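Local coordinates for protein 3,4-dihydroxy-2-butanone 4-phosphate synthase (Acinetobacter baumannii, PDB 6MNZ) that probably converts D-ribulose 5-phosphate to formate and 3,4-dihydroxy-2-butanone 4-phosphate, a step of riboflavin biosynthesis, as a homodimer using magnesium or manganese, at residues I89-A92 / E93-T97; S347-F351 / N352-G356. All coordinates share one frame; numbering follows the deposited sequence.

Contact 1: I89-A92 / E93-T97; sequences IEAA and EGITT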
# COMPACT_ATOMS: atom_id res chain seq x y z
N ILE A 89 17.53 -6.55 17.58
CA ILE A 89 17.49 -7.09 18.93
C ILE A 89 18.23 -6.16 19.88
O ILE A 89 19.19 -5.47 19.50
CB ILE A 89 18.09 -8.51 18.97
CG1 ILE A 89 17.48 -9.41 17.90
CG2 ILE A 89 17.85 -9.13 20.33
CD1 ILE A 89 18.16 -10.77 17.78
N GLU A 90 17.85 -6.21 21.15
CA GLU A 90 18.21 -5.20 22.13
C GLU A 90 19.09 -5.84 23.20
O GLU A 90 18.84 -6.97 23.62
CB GLU A 90 16.97 -4.58 22.77
CG GLU A 90 16.94 -3.07 22.78
CD GLU A 90 17.25 -2.46 21.42
OE1 GLU A 90 17.11 -3.17 20.41
OE2 GLU A 90 17.83 -1.34 21.39
N ALA A 91 20.15 -5.14 23.58
CA ALA A 91 20.94 -5.51 24.74
C ALA A 91 21.45 -4.26 25.43
O ALA A 91 21.73 -3.24 24.79
CB ALA A 91 22.11 -6.42 24.35
N ALA A 92 21.55 -4.33 26.76
CA ALA A 92 22.11 -3.25 27.55
C ALA A 92 23.61 -3.48 27.75
O ALA A 92 24.27 -4.13 26.93
CB ALA A 92 21.37 -3.13 28.88
N GLU A 93 24.20 -2.70 28.65
CA GLU A 93 25.63 -2.76 28.97
C GLU A 93 25.84 -2.75 30.48
O GLU A 93 26.62 -1.98 31.03
CB GLU A 93 26.37 -1.60 28.31
CG GLU A 93 26.12 -1.47 26.82
CD GLU A 93 24.80 -0.79 26.50
OE1 GLU A 93 23.95 -0.70 27.41
OE2 GLU A 93 24.65 -0.26 25.38
N GLY A 94 25.09 -3.60 31.18
CA GLY A 94 25.62 -4.29 32.34
C GLY A 94 25.53 -5.79 32.21
O GLY A 94 25.31 -6.51 33.19
N ILE A 95 25.72 -6.29 30.99
CA ILE A 95 25.33 -7.64 30.61
C ILE A 95 26.59 -8.42 30.25
O ILE A 95 27.57 -7.85 29.76
CB ILE A 95 24.33 -7.64 29.44
CG1 ILE A 95 25.04 -7.23 28.14
CG2 ILE A 95 23.18 -6.69 29.74
CD1 ILE A 95 24.11 -7.07 26.96
N THR A 96 26.58 -9.71 30.55
CA THR A 96 27.58 -10.62 30.00
C THR A 96 27.08 -11.33 28.76
O THR A 96 27.54 -11.05 27.64
CB THR A 96 28.00 -11.66 31.05
OG1 THR A 96 26.83 -12.12 31.75
CG2 THR A 96 28.98 -11.06 32.04
N THR A 97 26.05 -12.15 28.91
CA THR A 97 25.41 -12.83 27.79
C THR A 97 24.05 -12.25 27.45
O THR A 97 23.65 -12.28 26.28
CB THR A 97 25.25 -14.32 28.09
OG1 THR A 97 24.20 -14.52 29.05
CG2 THR A 97 26.55 -14.90 28.63
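E93 folds its side chain back on A92 where the chain leaves strand 90-91 and makes an open turn, the start of the loop that leads to helix 101-112 in the DHBP synthase region. The evidence for an open turn is twofold: the CA atoms of A92 and I95 are 6.2 Å apart, close enough for a reversal, yet A92 O and I95 N stand 4.8 Å apart and no hydrogen bond joins the two segments. In E93, CG is set beside the backbone N and the chain bends at its second torsion (chi2 80°), which brings the carboxylate alongside A92 instead of extending it outward. OE1 comes 3.8 Å from A92 CB. Its approach to A92 O, 3.5 Å, pairs two acceptors and cannot be a bond. The E93 side chain also touches V122. G94 carries the chain round. At I95 the side chain turns back toward the strand end: CG1 is flanked by both backbone arms of its own residue (chi1 72°), and the extended second torsion (-174°) sends CD1 to A91 CB, 3.4 Å away. The other branch, CG2, lies 4.1 Å from A92 CB. I95 also leans on E103 and T107 of helix 101-112, while A92 touches A110, so the turn lies against that helix. T96 continues the link, its OG1 hydrogen-bonded to E103 OE1, and T97 OG1 makes a weak hydrogen bond to I99 N.

Contact 2: S347-F351 / N352-G356; sequences SPLRF and NALSG. With SO4 (sulfate ion), chain D.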
# COMPACT_ATOMS: atom_id res chain seq x y z
N SER A 347 -27.97 -3.93 9.22
CA SER A 347 -28.37 -5.15 9.89
C SER A 347 -27.89 -5.13 11.34
O SER A 347 -26.95 -4.41 11.68
CB SER A 347 -27.82 -6.37 9.17
OG SER A 347 -26.40 -6.38 9.21
N PRO A 348 -28.61 -5.81 12.24
CA PRO A 348 -28.36 -5.62 13.67
C PRO A 348 -26.91 -5.90 14.04
O PRO A 348 -26.25 -6.77 13.46
CB PRO A 348 -29.31 -6.62 14.34
CG PRO A 348 -29.76 -7.55 13.24
CD PRO A 348 -29.75 -6.71 12.00
N LEU A 349 -26.42 -5.17 15.03
CA LEU A 349 -25.01 -5.17 15.38
C LEU A 349 -24.75 -6.22 16.46
O LEU A 349 -25.65 -6.97 16.86
CB LEU A 349 -24.57 -3.78 15.82
CG LEU A 349 -24.98 -2.62 14.91
CD1 LEU A 349 -24.69 -1.29 15.57
CD2 LEU A 349 -24.29 -2.72 13.56
N ARG A 350 -23.53 -6.26 16.99
CA ARG A 350 -23.28 -6.96 18.24
C ARG A 350 -24.13 -6.36 19.36
O ARG A 350 -24.43 -5.17 19.37
CB ARG A 350 -21.80 -6.89 18.61
CG ARG A 350 -20.89 -7.66 17.67
CD ARG A 350 -20.83 -9.14 18.03
NE ARG A 350 -20.22 -9.94 16.97
CZ ARG A 350 -20.86 -10.37 15.89
NH1 ARG A 350 -22.14 -10.08 15.70
NH2 ARG A 350 -20.22 -11.11 15.00
N PHE A 351 -24.51 -7.21 20.31
CA PHE A 351 -25.20 -6.73 21.50
C PHE A 351 -24.29 -5.79 22.28
O PHE A 351 -23.07 -5.98 22.34
CB PHE A 351 -25.63 -7.90 22.37
CG PHE A 351 -26.58 -7.51 23.47
CD1 PHE A 351 -27.91 -7.26 23.19
CD2 PHE A 351 -26.11 -7.27 24.75
CE1 PHE A 351 -28.75 -6.76 24.16
CE2 PHE A 351 -26.97 -6.84 25.74
CZ PHE A 351 -28.27 -6.52 25.43
N ASN A 352 -24.88 -4.73 22.83
CA ASN A 352 -24.15 -3.69 23.55
C ASN A 352 -23.04 -3.09 22.68
O ASN A 352 -22.05 -2.57 23.19
CB ASN A 352 -23.56 -4.23 24.85
CG ASN A 352 -24.56 -4.22 25.99
OD1 ASN A 352 -25.76 -4.06 25.77
ND2 ASN A 352 -24.06 -4.32 27.22
N ALA A 353 -23.21 -3.15 21.36
CA ALA A 353 -22.15 -2.68 20.47
C ALA A 353 -21.79 -1.23 20.75
O ALA A 353 -20.64 -0.83 20.54
CB ALA A 353 -22.58 -2.86 19.01
N LEU A 354 -22.77 -0.41 21.12
CA LEU A 354 -22.56 1.03 21.16
C LEU A 354 -22.18 1.54 22.55
O LEU A 354 -21.01 1.85 22.80
CB LEU A 354 -23.83 1.75 20.69
CG LEU A 354 -24.17 1.76 19.19
CD1 LEU A 354 -24.60 0.40 18.69
CD2 LEU A 354 -25.26 2.79 18.92
N SER A 355 -23.11 1.44 23.49
CA SER A 355 -22.87 1.19 24.91
C SER A 355 -22.29 2.36 25.70
O SER A 355 -22.47 2.40 26.93
CB SER A 355 -21.91 0.01 25.09
OG SER A 355 -21.60 -0.16 26.46
N GLY A 356 -21.83 3.40 25.03
CA GLY A 356 -21.07 4.43 25.73
C GLY A 356 -21.39 5.81 25.22
O GLY A 356 -21.09 6.81 25.88
S SO4 D . -25.44 -4.35 6.41
O1 SO4 D . -24.43 -3.63 7.17
O2 SO4 D . -26.74 -3.72 6.60
O3 SO4 D . -25.09 -4.32 4.99
O4 SO4 D . -25.50 -5.73 6.87
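F351 and N352, adjacent in sequence, run their flat side chains alongside each other in the same direction, the phenyl and amide planes only 20° apart. They occupy the two central positions of a type II beta turn from R350 to A353, on the surface of the region related to GTP cyclohydrolase II. N352, at the third position, adopts the positive-phi, left-handed conformation characteristic of that position. The ring reaches the amide because F351 CG is anti to its backbone N (chi1 -168°), and N352 CG then lies 3.6 Å from F351 CE2. The turn is closed by one weak backbone hydrogen bond, A353 N to R350 O, at 3.1 Å with an N-H...O angle of 131°.

A353, buried, directs its CB at the preceding segment, 3.9 Å from L349 CB and 4.1 Å from R350 CB. L349 and L354 cross at about a right angle, methyl against methyl, with their CD1 atoms 3.5 Å apart. These leucines also rest on strand 342-344, L349 on L344 and L354 on M342, while R350 lies on L320 and Q323 of helix 320-336. Before the turn, S347 holds a sulfate, probably a crystallisation additive, which R251 NH2 also binds: S347 N donates to O2 at 2.9 Å, and S347 OG to O4 at 2.6 Å.

In the fold
Contact 1 comes first along the chain and closes long before contact 2 opens. Their centres are 48 Å apart and their nearest atoms about 38 Å, on opposite sides of the chain's centre, so neither touches the other. Residues 89-97 include strand 90-91 and the start of the loop toward helix 101-112 in the DHBP synthase part, whereas residues 347-356 form part of the loop between strands 342-344 and 362-365, both members of the seven-stranded mixed sheet in the GTP cyclohydrolase II part. They share no helix, strand or sheet. This separation, with each contact in a different family region, reflects the two-domain build of the protein. Both lie away from the predicted substrate and metal sites.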